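Fatty acid multifunctional protein (atmfp2) (Arabidopsis thaliana, PDB 2WTB) carries out successive steps of peroxisomal fatty acid beta-oxidation, hydrating long-chain enoyl-CoA and oxidising 3-hydroxyacyl-CoA, and supports benzoic acid biosynthesis. Local coordinates at residues Q407-F410 with A411-K415; M250-D253 with A254-V257; L477-G480 with K481-K485. All blocks are in the same frame, centred on the assembly; numbering follows the deposited sequence.

Contact 1 (Q407-F410 with A411-K415); sequences QQIF and ADLEK
Leu413 lies one helical turn beyond Ile409 and Phe410 and packs against both. Its CB already rests 3.3 Å from Ile409 O, the carbonyl that accepts the hydrogen bond from Leu413 N at 2.8 Å. CG comes closer still to that oxygen: with chi1 at -76° it stands beside the backbone N, anti to the carbonyl carbon, and is thereby swung back toward the preceding turn. Beyond CG, CD1 settles over the centre of one face of the Phe410 ring, 3.9 Å from the centroid and 13° off the ring normal, a CH-pi contact made by a methyl group pointing at the pi cloud. The same CD1 also meets Ile409 CG2 at 4.1 Å, where the two aliphatic side chains run side by side in the same direction. Leucine suits this place because its flexible, apolar chain puts one terminal methyl over the ring and beside Ile409. On the outer side, polar residues take over: Gln408 is bent at chi2, and NE2 comes 3.4 Å from Asp412 OD1, the amide and carboxylate planes turned steeply against each other. At the periphery Gln407 NE2 binds Lys434 O, and Glu414 OE1 accepts bonds from Lys440 N and Ser441 OG. Helix 403-416 joins strands 394-397 and 422-425 in a beta-alpha-beta unit. Leu413 touches Val395 of the first strand, while Phe410 reaches Leu423 and Ser425 of the second, so the apolar face lies on the sheet.

Contact 2 (M250-D253 with A254-V257); sequences MCLD and AIEV
Ile255 leans back over Cys251 and Leu252, one turn earlier in the same helix, and its contacts are the apolar part of the account. CG1 lies 3.2 Å from Cys251 O; chi1 of -60° sets it beside the backbone N, on the side of the preceding turn. CD1 approaches both neighbours loosely, Leu252 CD2 at 4.4 Å and Cys251 SG at 4.5 Å. Isoleucine, leucine and cysteine suit this buried face because none brings a charge into it, and the small Ala254 fits where the helix is also enclosed. Val257, at the other end, places CG2 3.3 Å from Asp253 O, its beta-branch lying against the backbone.

Backbone hydrogen bonds follow the i to i+4 pattern. Ile255 N reaches Cys251 O at 3.3 Å, Glu256 N reaches Leu252 O at 3.0 Å, and Val257 N reaches Asp253 O, also at 3.0 Å.

The charged residues face elsewhere. Asp253 OD1 and Glu256 OE2 are 5.1 Å apart, like charges near each other without touching. Lys235 makes a salt bridge to Asp253 OD1, which would probably offset part of the like-charge effect. Acidic residues suit this partly exposed side of the helix, where a lysine is at hand to pair with one of them.

Helix 247-260 thus packs among helices 160-169, 224-241 and 263-277, probably beside the crotonase-type hydratase/isomerase part of the protein. Cys251 also touches Leu140 and Ile145, and its side chain is about 7 Å from that of Glu139, the predicted proton acceptor, consistent with a place close to the predicted site.

Contact 3 (L477-G480 with K481-K485); sequences LDVG and KKIKK
Gly480 O is the hub of a Schellman motif that ends helix 470-482: it accepts Lys485 N at 3.0 Å, a bond that spans five residues, and a second, weak one from Ile483 N. The companion bond of the motif runs from Lys484 N to Lys481 O. Lys484, at positive phi (51°), is the C-prime residue and reverses the chain, while Gly480 itself keeps ordinary helical angles. The bond from Lys485 N also brings the start of that side chain in, and Lys485 CB sits 3.3 Å from Gly480 O.

Ile483 is the first residue to leave helical angles, yet its N still holds Val479 O at 3.1 Å. Its CG1 is wedged between backbone N and carbonyl carbon (chi1 57°), which brings that atom 3.3 Å from both Val479 O and Gly480 O. From CG1 the chain extends to CD1, which meets Val479 CG1 at 4.4 Å, a loose apolar contact between two buried beta-branched residues.

On the solvent side Lys482 curls back over Asp478. Bent at chi2, it lays CE 3.3 Å from Asp478 OD2, but NZ stays 4.2 Å from the same oxygen: the opposite charges are beyond salt-bridge range, and their attraction is probably modest. Lysines suit this place, where positive charge would probably interact favourably with the partial negative charge at the C-terminal end of the helix.

Helix 470-482 joins strand 459-464 to strand 486-491, a beta-alpha-beta unit whose second strand is at one edge of the sheet; the turn leads into it. Leu477 rests on Pro487 and Val489 of that strand, Val479 and Ile483 reach Ile312 and Ser334 in adjoining loops, and Lys485 NZ is anchored on Ala454 O.

Along the chain the order is contact 2, contact 1, contact 3; contacts 1 and 2 each lie within one helix, while contact 3 runs off the end of helix 470-482. Contact 2 belongs to helix 247-260 near the predicted hydratase/isomerase site. Contacts 1 and 3 fall in the NAD-binding domain of the dehydrogenase, on helices 403-416 and 470-482, which connect strands of the same eight-stranded sheet; their centres are 25 Å apart and they do not touch. Contact 2 is far from both, with centres 62 Å from contact 1 and 39 Å from contact 3, and it lies across the chain's centre from contact 1. The separation reflects a multifunctional enzyme whose hydratase and dehydrogenase parts are distinct units of one polypeptide.

Contact 1 (Q407-F410 with A411-K415)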
loop_
_atom_site.group_PDB
_atom_site.type_symbol
_atom_site.label_atom_id
_atom_site.label_comp_id
_atom_site.label_asym_id
_atom_site.label_seq_id
_atom_site.Cartn_x
_atom_site.Cartn_y
_atom_site.Cartn_z
ATOM N N GLN A 407 -13.093 8.171 30.860
ATOM C CA GLN A 407 -13.363 7.199 31.912
ATOM C C GLN A 407 -14.862 7.044 32.128
ATOM O O GLN A 407 -15.352 5.946 32.398
ATOM C CB GLN A 407 -12.692 7.620 33.221
ATOM C CG GLN A 407 -11.212 7.292 33.302
ATOM C CD GLN A 407 -10.556 7.859 34.546
ATOM O OE1 GLN A 407 -10.995 8.875 35.088
ATOM N NE2 GLN A 407 -9.494 7.206 35.004
ATOM N N GLN A 408 -15.584 8.154 32.007
ATOM C CA GLN A 408 -17.026 8.163 32.226
ATOM C C GLN A 408 -17.775 7.498 31.078
ATOM O O GLN A 408 -18.760 6.793 31.293
ATOM C CB GLN A 408 -17.531 9.595 32.427
ATOM C CG GLN A 408 -19.028 9.694 32.672
ATOM C CD GLN A 408 -19.472 8.926 33.903
ATOM O OE1 GLN A 408 -18.717 8.780 34.864
ATOM N NE2 GLN A 408 -20.705 8.430 33.879
ATOM N N ILE A 409 -17.304 7.726 29.858
ATOM C CA ILE A 409 -17.932 7.142 28.680
ATOM C C ILE A 409 -17.859 5.620 28.716
ATOM O O ILE A 409 -18.814 4.936 28.350
ATOM C CB ILE A 409 -17.290 7.659 27.380
ATOM C CG1 ILE A 409 -17.507 9.167 27.249
ATOM C CG2 ILE A 409 -17.860 6.926 26.173
ATOM C CD1 ILE A 409 -17.097 9.726 25.910
ATOM N N PHE A 410 -16.727 5.093 29.169
ATOM C CA PHE A 410 -16.546 3.647 29.252
ATOM C C PHE A 410 -17.312 3.033 30.421
ATOM O O PHE A 410 -17.627 1.841 30.413
ATOM C CB PHE A 410 -15.060 3.286 29.308
ATOM C CG PHE A 410 -14.427 3.163 27.955
ATOM C CD1 PHE A 410 -13.924 1.950 27.518
ATOM C CD2 PHE A 410 -14.362 4.255 27.105
ATOM C CE1 PHE A 410 -13.351 1.830 26.268
ATOM C CE2 PHE A 410 -13.791 4.141 25.853
ATOM C CZ PHE A 410 -13.286 2.926 25.435
ATOM N N ALA A 411 -17.619 3.852 31.420
ATOM C CA ALA A 411 -18.485 3.416 32.505
ATOM C C ALA A 411 -19.894 3.190 31.962
ATOM O O ALA A 411 -20.514 2.160 32.225
ATOM C CB ALA A 411 -18.500 4.443 33.624
ATOM N N ASP A 412 -20.386 4.159 31.195
ATOM C CA ASP A 412 -21.701 4.057 30.572
ATOM C C ASP A 412 -21.723 2.950 29.524
ATOM O O ASP A 412 -22.688 2.193 29.430
ATOM C CB ASP A 412 -22.098 5.389 29.930
ATOM C CG ASP A 412 -22.313 6.487 30.954
ATOM O OD1 ASP A 412 -22.492 6.166 32.149
ATOM O OD2 ASP A 412 -22.307 7.674 30.564
ATOM N N LEU A 413 -20.656 2.865 28.735
ATOM C CA LEU A 413 -20.542 1.828 27.718
ATOM C C LEU A 413 -20.742 0.452 28.337
ATOM O O LEU A 413 -21.601 -0.313 27.907
ATOM C CB LEU A 413 -19.180 1.895 27.026
ATOM C CG LEU A 413 -18.985 3.005 25.995
ATOM C CD1 LEU A 413 -17.584 2.947 25.414
ATOM C CD2 LEU A 413 -20.026 2.891 24.897
ATOM N N GLU A 414 -19.943 0.152 29.354
ATOM C CA GLU A 414 -20.029 -1.122 30.056
ATOM C C GLU A 414 -21.435 -1.357 30.601
ATOM O O GLU A 414 -21.860 -2.498 30.779
ATOM C CB GLU A 414 -19.014 -1.159 31.199
ATOM C CG GLU A 414 -19.019 -2.445 32.001
ATOM C CD GLU A 414 -18.145 -2.354 33.234
ATOM O OE1 GLU A 414 -17.376 -3.304 33.494
ATOM O OE2 GLU A 414 -18.217 -1.326 33.939
ATOM N N LYS A 415 -22.155 -0.269 30.856
ATOM C CA LYS A 415 -23.491 -0.353 31.430
ATOM C C LYS A 415 -24.564 -0.666 30.387
ATOM O O LYS A 415 -25.326 -1.620 30.542
ATOM C CB LYS A 415 -23.842 0.941 32.167
ATOM C CG LYS A 415 -25.204 0.916 32.844
ATOM C CD LYS A 415 -25.554 2.264 33.452
ATOM C CE LYS A 415 -24.573 2.656 34.543
ATOM N NZ LYS A 415 -24.893 3.995 35.113
#

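Contact 2 (M250-D253 with A254-V257)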
loop_
_atom_site.group_PDB
_atom_site.type_symbol
_atom_site.label_atom_id
_atom_site.label_comp_id
_atom_site.label_asym_id
_atom_site.label_seq_id
_atom_site.Cartn_x
_atom_site.Cartn_y
_atom_site.Cartn_z
ATOM N N MET A 250 13.543 2.217 -17.463
ATOM C CA MET A 250 14.115 0.995 -18.011
ATOM C C MET A 250 13.057 0.208 -18.772
ATOM O O MET A 250 13.364 -0.504 -19.728
ATOM C CB MET A 250 14.707 0.131 -16.897
ATOM C CG MET A 250 15.849 0.786 -16.135
ATOM S SD MET A 250 16.474 -0.254 -14.799
ATOM C CE MET A 250 17.843 0.741 -14.207
ATOM N N CYS A 251 11.807 0.345 -18.341
ATOM C CA CYS A 251 10.693 -0.333 -18.992
ATOM C C CYS A 251 10.312 0.387 -20.279
ATOM O O CYS A 251 9.929 -0.244 -21.265
ATOM C CB CYS A 251 9.485 -0.408 -18.055
ATOM S SG CYS A 251 8.000 -1.112 -18.809
ATOM N N LEU A 252 10.415 1.712 -20.262
ATOM C CA LEU A 252 10.118 2.511 -21.442
ATOM C C LEU A 252 11.136 2.232 -22.542
ATOM O O LEU A 252 10.812 2.286 -23.728
ATOM C CB LEU A 252 10.099 4.000 -21.097
ATOM C CG LEU A 252 8.928 4.456 -20.224
ATOM C CD1 LEU A 252 9.162 5.866 -19.701
ATOM C CD2 LEU A 252 7.620 4.370 -20.995
ATOM N N ASP A 253 12.365 1.932 -22.137
ATOM C CA ASP A 253 13.408 1.548 -23.080
ATOM C C ASP A 253 12.974 0.344 -23.908
ATOM O O ASP A 253 13.002 0.383 -25.138
ATOM C CB ASP A 253 14.709 1.222 -22.343
ATOM C CG ASP A 253 15.415 2.459 -21.835
ATOM O OD1 ASP A 253 15.095 3.565 -22.317
ATOM O OD2 ASP A 253 16.295 2.322 -20.958
ATOM N N ALA A 254 12.578 -0.725 -23.224
ATOM C CA ALA A 254 12.154 -1.946 -23.894
ATOM C C ALA A 254 11.016 -1.673 -24.868
ATOM O O ALA A 254 10.915 -2.316 -25.914
ATOM C CB ALA A 254 11.736 -2.995 -22.872
ATOM N N ILE A 255 10.162 -0.716 -24.521
ATOM C CA ILE A 255 9.015 -0.381 -25.358
ATOM C C ILE A 255 9.466 0.307 -26.643
ATOM O O ILE A 255 9.023 -0.048 -27.736
ATOM C CB ILE A 255 7.998 0.509 -24.606
ATOM C CG1 ILE A 255 7.478 -0.210 -23.359
ATOM C CG2 ILE A 255 6.839 0.885 -25.515
ATOM C CD1 ILE A 255 6.377 0.534 -22.629
ATOM N N GLU A 256 10.358 1.283 -26.505
ATOM C CA GLU A 256 10.868 2.029 -27.649
ATOM C C GLU A 256 11.627 1.130 -28.621
ATOM O O GLU A 256 11.409 1.188 -29.831
ATOM C CB GLU A 256 11.765 3.178 -27.184
ATOM C CG GLU A 256 12.303 4.039 -28.315
ATOM C CD GLU A 256 12.938 5.319 -27.816
ATOM O OE1 GLU A 256 13.291 6.177 -28.654
ATOM O OE2 GLU A 256 13.081 5.468 -26.584
ATOM N N VAL A 257 12.516 0.300 -28.085
ATOM C CA VAL A 257 13.293 -0.622 -28.903
ATOM C C VAL A 257 12.390 -1.508 -29.755
ATOM O O VAL A 257 12.635 -1.698 -30.947
ATOM C CB VAL A 257 14.209 -1.509 -28.040
ATOM C CG1 VAL A 257 14.915 -2.546 -28.902
ATOM C CG2 VAL A 257 15.216 -0.652 -27.294
#

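Contact 3 (L477-G480 with K481-K485)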
loop_
_atom_site.group_PDB
_atom_site.type_symbol
_atom_site.label_atom_id
_atom_site.label_comp_id
_atom_site.label_asym_id
_atom_site.label_seq_id
_atom_site.Cartn_x
_atom_site.Cartn_y
_atom_site.Cartn_z
ATOM N N LEU A 477 -8.869 -6.878 13.978
ATOM C CA LEU A 477 -7.947 -7.182 12.894
ATOM C C LEU A 477 -8.717 -7.480 11.611
ATOM O O LEU A 477 -8.273 -7.141 10.513
ATOM C CB LEU A 477 -7.077 -8.380 13.278
ATOM C CG LEU A 477 -5.677 -8.509 12.680
ATOM C CD1 LEU A 477 -4.969 -7.166 12.651
ATOM C CD2 LEU A 477 -4.872 -9.526 13.475
ATOM N N ASP A 478 -9.880 -8.105 11.761
ATOM C CA ASP A 478 -10.699 -8.492 10.618
ATOM C C ASP A 478 -11.540 -7.328 10.109
ATOM O O ASP A 478 -11.754 -7.188 8.903
ATOM C CB ASP A 478 -11.609 -9.661 10.985
ATOM C CG ASP A 478 -12.099 -10.416 9.770
ATOM O OD1 ASP A 478 -11.247 -10.898 8.994
ATOM O OD2 ASP A 478 -13.331 -10.530 9.595
ATOM N N VAL A 479 -12.029 -6.505 11.031
ATOM C CA VAL A 479 -12.796 -5.323 10.662
ATOM C C VAL A 479 -11.931 -4.364 9.851
ATOM O O VAL A 479 -12.383 -3.785 8.863
ATOM C CB VAL A 479 -13.344 -4.592 11.901
ATOM C CG1 VAL A 479 -13.711 -3.159 11.554
ATOM C CG2 VAL A 479 -14.544 -5.333 12.458
ATOM N N GLY A 480 -10.682 -4.206 10.273
ATOM C CA GLY A 480 -9.744 -3.358 9.566
ATOM C C GLY A 480 -9.627 -3.755 8.109
ATOM O O GLY A 480 -9.643 -2.905 7.219
ATOM N N LYS A 481 -9.512 -5.058 7.866
ATOM C CA LYS A 481 -9.411 -5.575 6.509
ATOM C C LYS A 481 -10.701 -5.317 5.733
ATOM O O LYS A 481 -10.668 -4.996 4.545
ATOM C CB LYS A 481 -9.092 -7.071 6.531
ATOM C CG LYS A 481 -8.900 -7.687 5.157
ATOM C CD LYS A 481 -8.426 -9.127 5.257
ATOM C CE LYS A 481 -8.172 -9.716 3.877
ATOM N NZ LYS A 481 -7.641 -11.106 3.949
ATOM N N LYS A 482 -11.833 -5.451 6.418
ATOM C CA LYS A 482 -13.137 -5.244 5.798
ATOM C C LYS A 482 -13.309 -3.814 5.286
ATOM O O LYS A 482 -14.035 -3.579 4.322
ATOM C CB LYS A 482 -14.257 -5.574 6.788
ATOM C CG LYS A 482 -14.231 -6.998 7.316
ATOM C CD LYS A 482 -14.443 -8.009 6.203
ATOM C CE LYS A 482 -14.574 -9.415 6.762
ATOM N NZ LYS A 482 -14.826 -10.417 5.690
ATOM N N ILE A 483 -12.648 -2.864 5.940
ATOM C CA ILE A 483 -12.754 -1.459 5.556
ATOM C C ILE A 483 -11.506 -0.967 4.828
ATOM O O ILE A 483 -11.080 0.175 5.000
ATOM C CB ILE A 483 -13.045 -0.550 6.767
ATOM C CG1 ILE A 483 -11.971 -0.724 7.842
ATOM C CG2 ILE A 483 -14.422 -0.849 7.335
ATOM C CD1 ILE A 483 -12.204 0.125 9.075
ATOM N N LYS A 484 -10.925 -1.846 4.018
ATOM C CA LYS A 484 -9.813 -1.488 3.143
ATOM C C LYS A 484 -8.678 -0.766 3.869
ATOM O O LYS A 484 -8.026 0.114 3.304
ATOM C CB LYS A 484 -10.318 -0.642 1.973
ATOM C CG LYS A 484 -11.530 -1.232 1.270
ATOM C CD LYS A 484 -11.278 -2.669 0.846
ATOM C CE LYS A 484 -12.448 -3.223 0.044
ATOM N NZ LYS A 484 -13.725 -3.180 0.810
ATOM N N LYS A 485 -8.446 -1.145 5.119
ATOM C CA LYS A 485 -7.351 -0.586 5.900
ATOM C C LYS A 485 -6.238 -1.617 6.037
ATOM O O LYS A 485 -6.469 -2.815 5.869
ATOM C CB LYS A 485 -7.842 -0.176 7.289
ATOM C CG LYS A 485 -8.743 1.045 7.311
ATOM C CD LYS A 485 -7.938 2.314 7.508
ATOM C CE LYS A 485 -8.844 3.515 7.716
ATOM N NZ LYS A 485 -9.551 3.907 6.465
#